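Local coordinates for protein arginine kinase (Cydia pomonella granulosis virus, PDB 6VVG) that probably transfers phosphate from ATP to serine or threonine residues of proteins, working as a side-to-side dimer centred on its regulatory alpha C helix, at residues M256-L259 and S263-S266; F180-I185 and P233-P238; V47-K52 and V158-L163. All coordinates share one frame; numbering follows the deposited sequence.

Interaction 1 of 3, residues M256-L259 and S263-S266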
ATOM      1  N   MET A 256     -23.529  16.714  -2.673  1.00  8.24           N
ATOM      2  CA  MET A 256     -22.177  16.186  -2.821  1.00 10.54           C
ATOM      3  C   MET A 256     -21.134  17.201  -2.366  1.00  9.75           C
ATOM      4  O   MET A 256     -20.063  16.814  -1.886  1.00 12.86           O
ATOM      5  CB  MET A 256     -21.912  15.795  -4.275  1.00  5.41           C
ATOM      6  CG  MET A 256     -22.598  14.526  -4.738  1.00 15.78           C
ATOM      7  SD  MET A 256     -22.019  13.031  -3.915  1.00 13.35           S
ATOM      8  CE  MET A 256     -20.296  12.990  -4.418  1.00  9.46           C
ATOM      9  N   LEU A 257     -21.426  18.498  -2.506  1.00  9.50           N
ATOM     10  CA  LEU A 257     -20.439  19.549  -2.283  1.00 10.83           C
ATOM     11  C   LEU A 257     -20.799  20.445  -1.103  1.00  9.31           C
ATOM     12  O   LEU A 257     -20.271  21.557  -0.989  1.00  7.28           O
ATOM     13  CB  LEU A 257     -20.265  20.384  -3.554  1.00  9.06           C
ATOM     14  CG  LEU A 257     -19.762  19.559  -4.743  1.00 12.56           C
ATOM     15  CD1 LEU A 257     -19.785  20.320  -6.050  1.00 13.23           C
ATOM     16  CD2 LEU A 257     -18.342  19.048  -4.441  1.00 11.06           C
ATOM     17  N   ALA A 258     -21.674  19.978  -0.217  1.00  8.28           N
ATOM     18  CA  ALA A 258     -21.965  20.707   1.009  1.00  9.47           C
ATOM     19  C   ALA A 258     -20.679  20.968   1.782  1.00  9.95           C
ATOM     20  O   ALA A 258     -19.902  20.048   2.047  1.00 12.24           O
ATOM     21  CB  ALA A 258     -22.947  19.912   1.870  1.00  9.17           C
ATOM     22  N   LEU A 259     -20.451  22.235   2.135  1.00  7.67           N
ATOM     23  CA  LEU A 259     -19.269  22.573   2.922  1.00 11.74           C
ATOM     24  C   LEU A 259     -19.226  21.762   4.213  1.00  8.53           C
ATOM     25  O   LEU A 259     -18.196  21.173   4.558  1.00 11.56           O
ATOM     26  CB  LEU A 259     -19.251  24.069   3.230  1.00  6.02           C
ATOM     27  CG  LEU A 259     -18.164  24.525   4.205  1.00 12.30           C
ATOM     28  CD1 LEU A 259     -16.787  24.136   3.680  1.00  7.98           C
ATOM     29  CD2 LEU A 259     -18.248  26.025   4.454  1.00 19.64           C
ATOM     30  N   SER A 263     -23.775  17.725   6.337  1.00 10.22           N
ATOM     31  CA  SER A 263     -24.858  17.959   5.390  1.00 13.93           C
ATOM     32  C   SER A 263     -24.507  17.424   4.007  1.00 12.58           C
ATOM     33  O   SER A 263     -25.167  17.770   3.023  1.00  8.69           O
ATOM     34  CB  SER A 263     -25.186  19.451   5.314  1.00 13.10           C
ATOM     35  OG  SER A 263     -25.758  19.904   6.526  1.00 14.93           O
ATOM     36  N   ARG A 264     -23.485  16.576   3.922  1.00 13.17           N
ATOM     37  CA  ARG A 264     -22.895  16.152   2.661  1.00 10.90           C
ATOM     38  C   ARG A 264     -23.073  14.653   2.463  1.00 11.85           C
ATOM     39  O   ARG A 264     -23.152  13.884   3.426  1.00  9.87           O
ATOM     40  CB  ARG A 264     -21.395  16.511   2.627  1.00  7.58           C
ATOM     41  CG  ARG A 264     -20.712  16.316   1.285  1.00 11.56           C
ATOM     42  CD  ARG A 264     -19.186  16.435   1.386  1.00 13.21           C
ATOM     43  NE  ARG A 264     -18.742  17.562   2.205  1.00 10.28           N
ATOM     44  CZ  ARG A 264     -17.539  17.655   2.759  1.00  8.56           C
ATOM     45  NH1 ARG A 264     -16.654  16.684   2.583  1.00 11.29           N
ATOM     46  NH2 ARG A 264     -17.219  18.717   3.487  1.00 11.24           N
ATOM     47  N   LEU A 265     -23.163  14.251   1.198  1.00 10.92           N
ATOM     48  CA  LEU A 265     -23.055  12.843   0.824  1.00 11.39           C
ATOM     49  C   LEU A 265     -21.570  12.502   0.846  1.00 10.43           C
ATOM     50  O   LEU A 265     -20.863  12.642  -0.154  1.00 14.54           O
ATOM     51  CB  LEU A 265     -23.669  12.586  -0.546  1.00 12.50           C
ATOM     52  CG  LEU A 265     -25.081  13.111  -0.798  1.00  9.24           C
ATOM     53  CD1 LEU A 265     -25.404  13.032  -2.287  1.00 12.16           C
ATOM     54  CD2 LEU A 265     -26.102  12.346   0.015  1.00 10.38           C
ATOM     55  N   SER A 266     -21.085  12.063   2.005  1.00 10.60           N
ATOM     56  CA  SER A 266     -19.661  11.840   2.219  1.00  8.32           C
ATOM     57  C   SER A 266     -19.309  10.364   2.334  1.00  7.92           C
ATOM     58  O   SER A 266     -18.157  10.033   2.644  1.00  9.59           O
ATOM     59  CB  SER A 266     -19.196  12.578   3.476  1.00  8.54           C
ATOM     60  OG  SER A 266     -19.914  12.129   4.613  1.00 11.49           O
TER
HETATM   61  O   HOH W   1     -18.876  14.371  -1.224  1.00  6.92           O
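A258 and L259 present successive carbonyl oxygens to the guanidinium group of R264, which closes a tight loop following helix 247-256. In the protein kinase fold this is the late C-lobe arginine, the one known to pair with the glutamate that ends the activation segment. The hydrogen bond from R264 NE to A258 O is the shorter of the two main links, at 2.7 Å. NE comes in almost along the line of the A258 carbonyl, and the oxygen is tilted 19° from the guanidinium plane. R264 NH2 donates to L259 O over 2.9 Å. Here the oxygen sits in the guanidinium plane, while the donor approaches from above the plane of the carbonyl. A longer, weak bond from NH2 also reaches A258 O, so one oxygen is shared by two N-H groups.

The torsions explain the approach. With CG placed opposite the backbone N (chi1 -171°), the R264 chain leaves extended, and a bend at chi3 (-44°) swings the guanidinium back toward the loop carbonyls. On the way R264 CG passes 3.3 Å from M256 O. CB of A258 fills the inside of the turn, lying 3.3 Å from S263 O. The pairing of main-chain oxygens with the arginine fixes its rotation, and NH1 completes the grip through a salt bridge to E183, while W197 of helix 192-208 and P182 pack against the side chain.

At the helix end the contact becomes apolar. M256, bent at chi2 and chi3, meets L265 at about a right angle, its SD 3.8 Å from CD1 of L265, and I271 touches both. One water joins the two segments, donating to both main chains: M256 O and L265 O each lie 2.8 Å from the water.

Interaction 2 of 3, residues F180-I185 and P233-P238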
ATOM      1  N   PHE A 180      -9.573  19.799  -4.023  1.00 12.98           N
ATOM      2  CA  PHE A 180      -9.367  19.506  -2.609  1.00 11.15           C
ATOM      3  C   PHE A 180     -10.665  19.674  -1.826  1.00 10.49           C
ATOM      4  O   PHE A 180     -11.321  20.714  -1.918  1.00 12.07           O
ATOM      5  CB  PHE A 180      -8.311  20.436  -2.007  1.00 11.18           C
ATOM      6  CG  PHE A 180      -6.888  20.088  -2.348  1.00  8.31           C
ATOM      7  CD1 PHE A 180      -6.584  19.169  -3.332  1.00  8.02           C
ATOM      8  CD2 PHE A 180      -5.847  20.713  -1.677  1.00 11.22           C
ATOM      9  CE1 PHE A 180      -5.266  18.870  -3.637  1.00 12.79           C
ATOM     10  CE2 PHE A 180      -4.531  20.419  -1.978  1.00 13.20           C
ATOM     11  CZ  PHE A 180      -4.240  19.497  -2.960  1.00 13.57           C
ATOM     12  N   SER A 181     -11.014  18.671  -1.021  1.00 11.87           N
ATOM     13  CA  SER A 181     -12.145  18.790  -0.115  1.00 12.41           C
ATOM     14  C   SER A 181     -11.802  19.713   1.051  1.00  7.81           C
ATOM     15  O   SER A 181     -10.626  19.953   1.340  1.00  7.85           O
ATOM     16  CB  SER A 181     -12.541  17.421   0.424  1.00  8.05           C
ATOM     17  OG  SER A 181     -11.605  16.971   1.392  1.00 10.36           O
ATOM     18  N   PRO A 182     -12.817  20.243   1.746  1.00  7.93           N
ATOM     19  CA  PRO A 182     -12.521  21.043   2.950  1.00 10.39           C
ATOM     20  C   PRO A 182     -11.601  20.312   3.914  1.00 12.03           C
ATOM     21  O   PRO A 182     -10.709  20.920   4.516  1.00 12.27           O
ATOM     22  CB  PRO A 182     -13.908  21.292   3.563  1.00 10.65           C
ATOM     23  CG  PRO A 182     -14.863  21.191   2.394  1.00  8.58           C
ATOM     24  CD  PRO A 182     -14.267  20.124   1.489  1.00  8.48           C
ATOM     25  N   GLU A 183     -11.793  19.000   4.054  1.00 12.24           N
ATOM     26  CA  GLU A 183     -11.010  18.223   5.008  1.00 16.30           C
ATOM     27  C   GLU A 183      -9.558  18.094   4.562  1.00 14.26           C
ATOM     28  O   GLU A 183      -8.642  18.157   5.392  1.00 14.16           O
ATOM     29  CB  GLU A 183     -11.645  16.845   5.187  1.00  9.13           C
ATOM     30  CG  GLU A 183     -13.003  16.856   5.891  1.00 12.83           C
ATOM     31  CD  GLU A 183     -14.101  17.497   5.060  1.00 14.34           C
ATOM     32  OE1 GLU A 183     -14.098  17.318   3.823  1.00  9.89           O
ATOM     33  OE2 GLU A 183     -14.965  18.187   5.643  1.00 16.66           O
ATOM     34  N   LYS A 184      -9.322  17.901   3.263  1.00 10.11           N
ATOM     35  CA  LYS A 184      -7.944  17.826   2.789  1.00  9.70           C
ATOM     36  C   LYS A 184      -7.247  19.171   2.929  1.00 11.39           C
ATOM     37  O   LYS A 184      -6.056  19.229   3.262  1.00 13.44           O
ATOM     38  CB  LYS A 184      -7.892  17.351   1.335  1.00 12.15           C
ATOM     39  CG  LYS A 184      -6.464  17.120   0.833  1.00 11.91           C
ATOM     40  CD  LYS A 184      -6.424  16.376  -0.498  1.00 13.54           C
ATOM     41  CE  LYS A 184      -4.992  16.265  -1.015  1.00 12.69           C
ATOM     42  NZ  LYS A 184      -4.850  15.252  -2.097  1.00 10.59           N
ATOM     43  N   ILE A 185      -7.971  20.266   2.673  1.00  8.06           N
ATOM     44  CA  ILE A 185      -7.405  21.593   2.895  1.00 10.53           C
ATOM     45  C   ILE A 185      -6.945  21.732   4.339  1.00 11.12           C
ATOM     46  O   ILE A 185      -5.898  22.329   4.619  1.00 13.09           O
ATOM     47  CB  ILE A 185      -8.428  22.685   2.524  1.00  9.94           C
ATOM     48  CG1 ILE A 185      -8.685  22.685   1.015  1.00 11.66           C
ATOM     49  CG2 ILE A 185      -7.937  24.050   2.985  1.00  9.69           C
ATOM     50  CD1 ILE A 185      -9.963  23.393   0.605  1.00 15.98           C
ATOM     51  N   PRO A 233     -12.955  30.138   1.143  1.00 18.84           N
ATOM     52  CA  PRO A 233     -13.978  31.170   0.908  1.00 21.77           C
ATOM     53  C   PRO A 233     -14.914  30.804  -0.232  1.00 17.31           C
ATOM     54  O   PRO A 233     -16.118  31.087  -0.174  1.00 19.07           O
ATOM     55  CB  PRO A 233     -13.162  32.433   0.587  1.00 19.39           C
ATOM     56  CG  PRO A 233     -11.811  32.182   1.203  1.00 14.71           C
ATOM     57  CD  PRO A 233     -11.580  30.687   1.076  1.00 12.85           C
ATOM     58  N   LEU A 234     -14.380  30.161  -1.272  1.00 16.89           N
ATOM     59  CA  LEU A 234     -15.194  29.815  -2.430  1.00 15.84           C
ATOM     60  C   LEU A 234     -16.237  28.767  -2.075  1.00 16.99           C
ATOM     61  O   LEU A 234     -17.390  28.856  -2.515  1.00 11.99           O
ATOM     62  CB  LEU A 234     -14.293  29.321  -3.558  1.00 17.76           C
ATOM     63  CG  LEU A 234     -13.223  30.331  -3.974  1.00 20.45           C
ATOM     64  CD1 LEU A 234     -12.394  29.809  -5.130  1.00 21.90           C
ATOM     65  CD2 LEU A 234     -13.868  31.670  -4.337  1.00 17.51           C
ATOM     66  N   TYR A 235     -15.858  27.769  -1.273  1.00 12.93           N
ATOM     67  CA  TYR A 235     -16.816  26.753  -0.856  1.00 14.16           C
ATOM     68  C   TYR A 235     -17.943  27.344  -0.017  1.00 15.26           C
ATOM     69  O   TYR A 235     -18.996  26.712   0.121  1.00 14.22           O
ATOM     70  CB  TYR A 235     -16.108  25.651  -0.064  1.00 11.82           C
ATOM     71  CG  TYR A 235     -15.042  24.899  -0.837  1.00 10.87           C
ATOM     72  CD1 TYR A 235     -14.956  24.989  -2.220  1.00  7.37           C
ATOM     73  CD2 TYR A 235     -14.120  24.100  -0.178  1.00 12.23           C
ATOM     74  CE1 TYR A 235     -13.984  24.305  -2.924  1.00 11.75           C
ATOM     75  CE2 TYR A 235     -13.141  23.413  -0.872  1.00 10.34           C
ATOM     76  CZ  TYR A 235     -13.078  23.519  -2.243  1.00 16.66           C
ATOM     77  OH  TYR A 235     -12.103  22.832  -2.931  1.00 12.31           O
ATOM     78  N   SER A 236     -17.748  28.540   0.540  1.00 10.05           N
ATOM     79  CA  SER A 236     -18.776  29.182   1.348  1.00 15.55           C
ATOM     80  C   SER A 236     -19.836  29.893   0.515  1.00 20.08           C
ATOM     81  O   SER A 236     -20.871  30.276   1.064  1.00 20.19           O
ATOM     82  CB  SER A 236     -18.140  30.192   2.307  1.00 16.96           C
ATOM     83  OG  SER A 236     -17.488  29.544   3.384  1.00 21.79           O
ATOM     84  N   LYS A 237     -19.606  30.088  -0.778  1.00 19.99           N
ATOM     85  CA  LYS A 237     -20.567  30.760  -1.639  1.00 10.10           C
ATOM     86  C   LYS A 237     -21.583  29.769  -2.185  1.00 17.93           C
ATOM     87  O   LYS A 237     -21.346  28.559  -2.198  1.00 20.50           O
ATOM     88  CB  LYS A 237     -19.846  31.458  -2.790  1.00 12.79           C
ATOM     89  CG  LYS A 237     -18.623  32.255  -2.363  1.00 20.45           C
ATOM     90  CD  LYS A 237     -18.134  33.172  -3.481  1.00 31.68           C
ATOM     91  CE  LYS A 237     -16.885  33.941  -3.064  1.00 48.44           C
ATOM     92  NZ  LYS A 237     -16.159  34.523  -4.232  1.00 53.81           N
ATOM     93  N   PRO A 238     -22.748  30.249  -2.615  1.00 20.22           N
ATOM     94  CA  PRO A 238     -23.771  29.329  -3.132  1.00 14.91           C
ATOM     95  C   PRO A 238     -23.278  28.542  -4.341  1.00 12.55           C
ATOM     96  O   PRO A 238     -22.577  29.067  -5.210  1.00 16.45           O
ATOM     97  CB  PRO A 238     -24.931  30.261  -3.509  1.00 22.68           C
ATOM     98  CG  PRO A 238     -24.756  31.471  -2.592  1.00 24.79           C
ATOM     99  CD  PRO A 238     -23.242  31.637  -2.495  1.00 22.14           C
TER
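The backbones carrying P182 and Y235 stay well apart, 8.1 Å between their CA atoms, and a single aromatic side chain spans the gap from helix 228-235 to the start of helix 182-185. Y235 directs its hydroxyl at the main chain of F180: Y235 OH donates to F180 O at a very short 2.5 Å, a length to be read with some caution, and the acceptor lies near the plane of the ring, at its edge. The chi1 of -61°, which sets CG opposite the carbonyl carbon, sends the ring out from its helix across the interval.

Two aliphatic groups touch the CD2-CE2 side of the tyrosine, obliquely, one from each side of the ring plane. CD1 of I185, arriving from the opposite direction, touches Y235 CE2 at 3.5 Å. CG of P182 lies 4.0 Å from Y235 CD2. The rings of W197 and F213 also meet Y235, and the residues that touch across this contact are buried.

The receiving segment holds the Ser-Pro-Glu sequence that stands where protein kinases usually have Ala-Pro-Glu, closing the activation segment. S181 is the N-cap of the short helix that follows: its OG accepts from K184 N at 3.1 Å, in a fairly straight bond of 162°, while its carbonyl oxygen takes the N-H of I185. The tyrosine thus grips the carbonyl immediately ahead of this cap.

The K184 side chain, fully extended from chi1 (-174°) onward, runs along one face of the F180 ring. K184 CE lies 3.7 Å above that face of F180, toward the rim, and NZ continues to a salt bridge with D174 and a hydrogen bond with N140. I185 leans on M231 and L232, and F180 on P228, all of helix 228-235.

Interaction 3 of 3, residues V47-K52 and V158-L163. With AMP (adenosine monophosphate), chain C.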
ATOM      1  N   VAL A  47       0.380   0.812 -22.940  1.00 13.95           N
ATOM      2  CA  VAL A  47       0.837   2.088 -22.402  1.00 15.29           C
ATOM      3  C   VAL A  47       2.014   1.811 -21.478  1.00 19.81           C
ATOM      4  O   VAL A  47       1.875   1.062 -20.501  1.00 13.96           O
ATOM      5  CB  VAL A  47      -0.283   2.818 -21.646  1.00 18.13           C
ATOM      6  CG1 VAL A  47       0.294   3.959 -20.822  1.00 27.79           C
ATOM      7  CG2 VAL A  47      -1.343   3.321 -22.615  1.00 20.27           C
ATOM      8  N   CYS A  48       3.168   2.408 -21.771  1.00 16.75           N
ATOM      9  CA  CYS A  48       4.346   2.275 -20.917  1.00 15.19           C
ATOM     10  C   CYS A  48       4.604   3.599 -20.209  1.00 15.37           C
ATOM     11  O   CYS A  48       4.839   4.619 -20.866  1.00 16.31           O
ATOM     12  CB  CYS A  48       5.583   1.860 -21.714  1.00 22.80           C
ATOM     13  SG  CYS A  48       7.095   1.869 -20.698  1.00 37.23           S
ATOM     14  N   LYS A  49       4.563   3.580 -18.879  1.00 16.13           N
ATOM     15  CA  LYS A  49       4.732   4.755 -18.034  1.00 13.65           C
ATOM     16  C   LYS A  49       6.100   4.669 -17.375  1.00 20.56           C
ATOM     17  O   LYS A  49       6.391   3.694 -16.673  1.00 16.13           O
ATOM     18  CB  LYS A  49       3.622   4.809 -16.988  1.00 13.87           C
ATOM     19  CG  LYS A  49       3.750   5.879 -15.933  1.00 15.81           C
ATOM     20  CD  LYS A  49       2.474   5.922 -15.095  1.00 18.60           C
ATOM     21  CE  LYS A  49       2.388   7.191 -14.268  1.00 21.44           C
ATOM     22  NZ  LYS A  49       1.237   7.158 -13.319  1.00 23.69           N
ATOM     23  N   ILE A  50       6.934   5.674 -17.616  1.00 21.20           N
ATOM     24  CA  ILE A  50       8.285   5.740 -17.072  1.00 26.04           C
ATOM     25  C   ILE A  50       8.281   6.741 -15.925  1.00 30.44           C
ATOM     26  O   ILE A  50       7.932   7.911 -16.114  1.00 26.85           O
ATOM     27  CB  ILE A  50       9.298   6.153 -18.152  1.00 21.39           C
ATOM     28  CG1 ILE A  50       9.340   5.122 -19.282  1.00 26.34           C
ATOM     29  CG2 ILE A  50      10.681   6.322 -17.544  1.00 25.03           C
ATOM     30  CD1 ILE A  50      10.198   5.539 -20.466  1.00 39.65           C
ATOM     31  N   VAL A  51       8.690   6.297 -14.739  1.00 22.74           N
ATOM     32  CA  VAL A  51       8.702   7.142 -13.549  1.00 26.30           C
ATOM     33  C   VAL A  51      10.141   7.451 -13.165  1.00 21.15           C
ATOM     34  O   VAL A  51      11.015   6.577 -13.217  1.00 31.04           O
ATOM     35  CB  VAL A  51       7.954   6.475 -12.377  1.00 29.60           C
ATOM     36  CG1 VAL A  51       8.094   7.308 -11.111  1.00 33.04           C
ATOM     37  CG2 VAL A  51       6.482   6.265 -12.723  1.00 25.22           C
ATOM     38  N   LYS A  52      10.373   8.695 -12.747  1.00 39.23           N
ATOM     39  CA  LYS A  52      11.713   9.156 -12.419  1.00 38.83           C
ATOM     40  C   LYS A  52      12.244   8.433 -11.183  1.00 31.42           C
ATOM     41  O   LYS A  52      11.468   7.954 -10.348  1.00 28.44           O
ATOM     42  CB  LYS A  52      11.706  10.664 -12.161  1.00 35.52           C
ATOM     43  CG  LYS A  52      11.844  11.546 -13.395  1.00 53.16           C
ATOM     44  CD  LYS A  52      11.744  13.034 -13.033  1.00 62.17           C
ATOM     45  CE  LYS A  52      13.104  13.724 -13.126  1.00 64.80           C
ATOM     46  NZ  LYS A  52      13.020  15.193 -12.876  1.00 70.60           N
ATOM     47  N   VAL A 158     -10.914   4.402 -14.442  1.00  5.84           N
ATOM     48  CA  VAL A 158     -10.134   5.187 -13.490  1.00  7.49           C
ATOM     49  C   VAL A 158      -8.659   4.900 -13.731  1.00  7.39           C
ATOM     50  O   VAL A 158      -8.260   3.738 -13.868  1.00 14.22           O
ATOM     51  CB  VAL A 158     -10.534   4.843 -12.047  1.00 10.54           C
ATOM     52  CG1 VAL A 158      -9.876   5.802 -11.065  1.00  9.91           C
ATOM     53  CG2 VAL A 158     -12.050   4.859 -11.897  1.00 14.44           C
ATOM     54  N   CYS A 159      -7.840   5.951 -13.776  1.00 12.51           N
ATOM     55  CA  CYS A 159      -6.424   5.785 -14.074  1.00  9.64           C
ATOM     56  C   CYS A 159      -5.577   6.693 -13.190  1.00 13.64           C
ATOM     57  O   CYS A 159      -6.085   7.515 -12.423  1.00 13.89           O
ATOM     58  CB  CYS A 159      -6.131   6.063 -15.556  1.00 14.09           C
ATOM     59  SG  CYS A 159      -6.022   7.820 -16.002  1.00 23.84           S
ATOM     60  N   ASP A 160      -4.259   6.518 -13.316  1.00 12.52           N
ATOM     61  CA  ASP A 160      -3.244   7.281 -12.582  1.00 11.38           C
ATOM     62  C   ASP A 160      -3.402   7.126 -11.064  1.00 12.16           C
ATOM     63  O   ASP A 160      -3.871   8.017 -10.355  1.00 12.71           O
ATOM     64  CB  ASP A 160      -3.243   8.765 -12.963  1.00 17.79           C
ATOM     65  CG  ASP A 160      -1.949   9.460 -12.543  1.00 25.42           C
ATOM     66  OD1 ASP A 160      -1.191   8.860 -11.749  1.00 20.79           O
ATOM     67  OD2 ASP A 160      -1.682  10.589 -13.001  1.00 28.45           O
ATOM     68  N   TYR A 161      -3.037   5.942 -10.589  1.00 12.52           N
ATOM     69  CA  TYR A 161      -3.005   5.650  -9.160  1.00 10.77           C
ATOM     70  C   TYR A 161      -1.727   6.145  -8.475  1.00 13.46           C
ATOM     71  O   TYR A 161      -1.406   5.684  -7.374  1.00  9.95           O
ATOM     72  CB  TYR A 161      -3.188   4.145  -8.955  1.00 10.67           C
ATOM     73  CG  TYR A 161      -4.139   3.529  -9.971  1.00  8.20           C
ATOM     74  CD1 TYR A 161      -5.332   4.160 -10.308  1.00 10.76           C
ATOM     75  CD2 TYR A 161      -3.839   2.327 -10.601  1.00  8.28           C
ATOM     76  CE1 TYR A 161      -6.196   3.613 -11.238  1.00 15.09           C
ATOM     77  CE2 TYR A 161      -4.699   1.769 -11.525  1.00 10.86           C
ATOM     78  CZ  TYR A 161      -5.877   2.419 -11.842  1.00 14.39           C
ATOM     79  OH  TYR A 161      -6.736   1.875 -12.765  1.00 12.04           O
ATOM     80  N   GLY A 162      -1.024   7.108  -9.077  1.00 13.89           N
ATOM     81  CA  GLY A 162       0.253   7.554  -8.549  1.00 13.32           C
ATOM     82  C   GLY A 162       0.166   8.396  -7.290  1.00 14.95           C
ATOM     83  O   GLY A 162       1.178   8.564  -6.602  1.00 10.79           O
ATOM     84  N   LEU A 163      -1.011   8.935  -6.974  1.00  9.15           N
ATOM     85  CA  LEU A 163      -1.208   9.699  -5.749  1.00 10.01           C
ATOM     86  C   LEU A 163      -2.061   8.951  -4.733  1.00 13.11           C
ATOM     87  O   LEU A 163      -2.514   9.553  -3.753  1.00 13.43           O
ATOM     88  CB  LEU A 163      -1.841  11.054  -6.066  1.00 17.02           C
ATOM     89  CG  LEU A 163      -0.954  12.060  -6.800  1.00 15.00           C
ATOM     90  CD1 LEU A 163      -1.652  13.410  -6.911  1.00 22.30           C
ATOM     91  CD2 LEU A 163       0.393  12.224  -6.113  1.00 15.29           C
TER
HETATM   92  P   AMP C 301      -1.631   9.345 -16.714  1.00121.40           P
HETATM   93  O1P AMP C 301      -1.792  10.724 -16.114  1.00 74.94           O
HETATM   94  O2P AMP C 301      -3.007   8.748 -16.877  1.00 73.79           O
HETATM   95  O3P AMP C 301      -0.629   8.587 -15.876  1.00 59.45           O
HETATM   96  O5' AMP C 301      -1.004   9.467 -18.173  1.00 73.39           O
HETATM   97  C5' AMP C 301      -1.087  10.680 -18.905  1.00 54.83           C
HETATM   98  C4' AMP C 301      -2.124  10.605 -20.000  1.00 48.32           C
HETATM   99  O4' AMP C 301      -1.863   9.459 -20.858  1.00 53.55           O
HETATM  100  C3' AMP C 301      -3.564  10.400 -19.555  1.00 61.86           C
HETATM  101  O3' AMP C 301      -4.177  11.591 -19.091  1.00 66.65           O
HETATM  102  C2' AMP C 301      -4.203   9.832 -20.813  1.00 52.76           C
HETATM  103  O2' AMP C 301      -4.412  10.853 -21.778  1.00 56.30           O
HETATM  104  C1' AMP C 301      -3.088   8.910 -21.307  1.00 52.98           C
HETATM  105  N9  AMP C 301      -3.226   7.559 -20.733  1.00 51.79           N
HETATM  106  C8  AMP C 301      -2.781   7.218 -19.521  1.00 43.61           C
HETATM  107  N7  AMP C 301      -3.083   5.935 -19.317  1.00 40.33           N
HETATM  108  C5  AMP C 301      -3.720   5.484 -20.407  1.00 38.71           C
HETATM  109  C6  AMP C 301      -4.240   4.249 -20.712  1.00 43.85           C
HETATM  110  N6  AMP C 301      -4.289   2.998 -19.982  1.00 28.12           N
HETATM  111  N1  AMP C 301      -4.836   4.046 -21.877  1.00 24.94           N
HETATM  112  C2  AMP C 301      -4.930   5.064 -22.766  1.00 24.63           C
HETATM  113  N3  AMP C 301      -4.420   6.283 -22.470  1.00 36.45           N
HETATM  114  C4  AMP C 301      -3.815   6.487 -21.284  1.00 40.36           C
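The carboxylate of D160 has K49 NZ and phosphate oxygen O3P of AMP on one side of its plane and the backbone N of G162 on the other, with K49 NZ 3.4 Å from D160 OD1. The G162 N-H reaches D160 OD1 on its anti side, 23° out of the carboxylate plane and 3.2 Å from N to OD1, forming an Asx turn. On one face of the adenine lies a methyl group, CG2 of V47, 3.6 Å from C6 of AMP.

This is the lysine and aspartate pair of the protein kinase active site, with Asp-Tyr-Gly where most kinases have Asp-Phe-Gly. K49 runs extended from strand 45-51, with CG anti to the backbone N (chi1 173°), and meets D160 at about a right angle. The hydrogen bonds of K49 NZ to D160 OD1, within the salt bridge, and to AMP O3P are both weak; NZ finds its stronger partner in E60 of helix 59-66, the pairing seen in active kinases. Y161 turns toward the same helix, and its OH donates to V158 O over 2.6 Å.

D160 OD2 comes within 3.1 Å of AMP O1P. K49 NZ stands near both the D160 carboxylate and the phosphate, and so probably offsets part of the negative charge gathered there. In kinases carrying ATP the equivalent aspartate binds magnesium, and the position of D160 beside the phosphate is consistent with such a role.

Overall arrangement
From the N terminus, interaction 3 comes first: strand 45-51 of the five-stranded sheet meets the segment after strand 157-158, closing a span of 105 residues and joining the two lobes across the nucleotide. Interaction 2 then closes 47 residues, tying the end of the activation segment to helix 228-235. Interaction 1 closes a turn with three residues between its segments, ahead of helix 268-272. The three follow in series, without nesting or crossing. Interactions 1 and 2 touch, their centres 11 Å apart, through the R264-E183 salt bridge and the packing of P182 on R264 and L259; interaction 3 lies across the centre of the chain, its centre 30 Å from that of interaction 1.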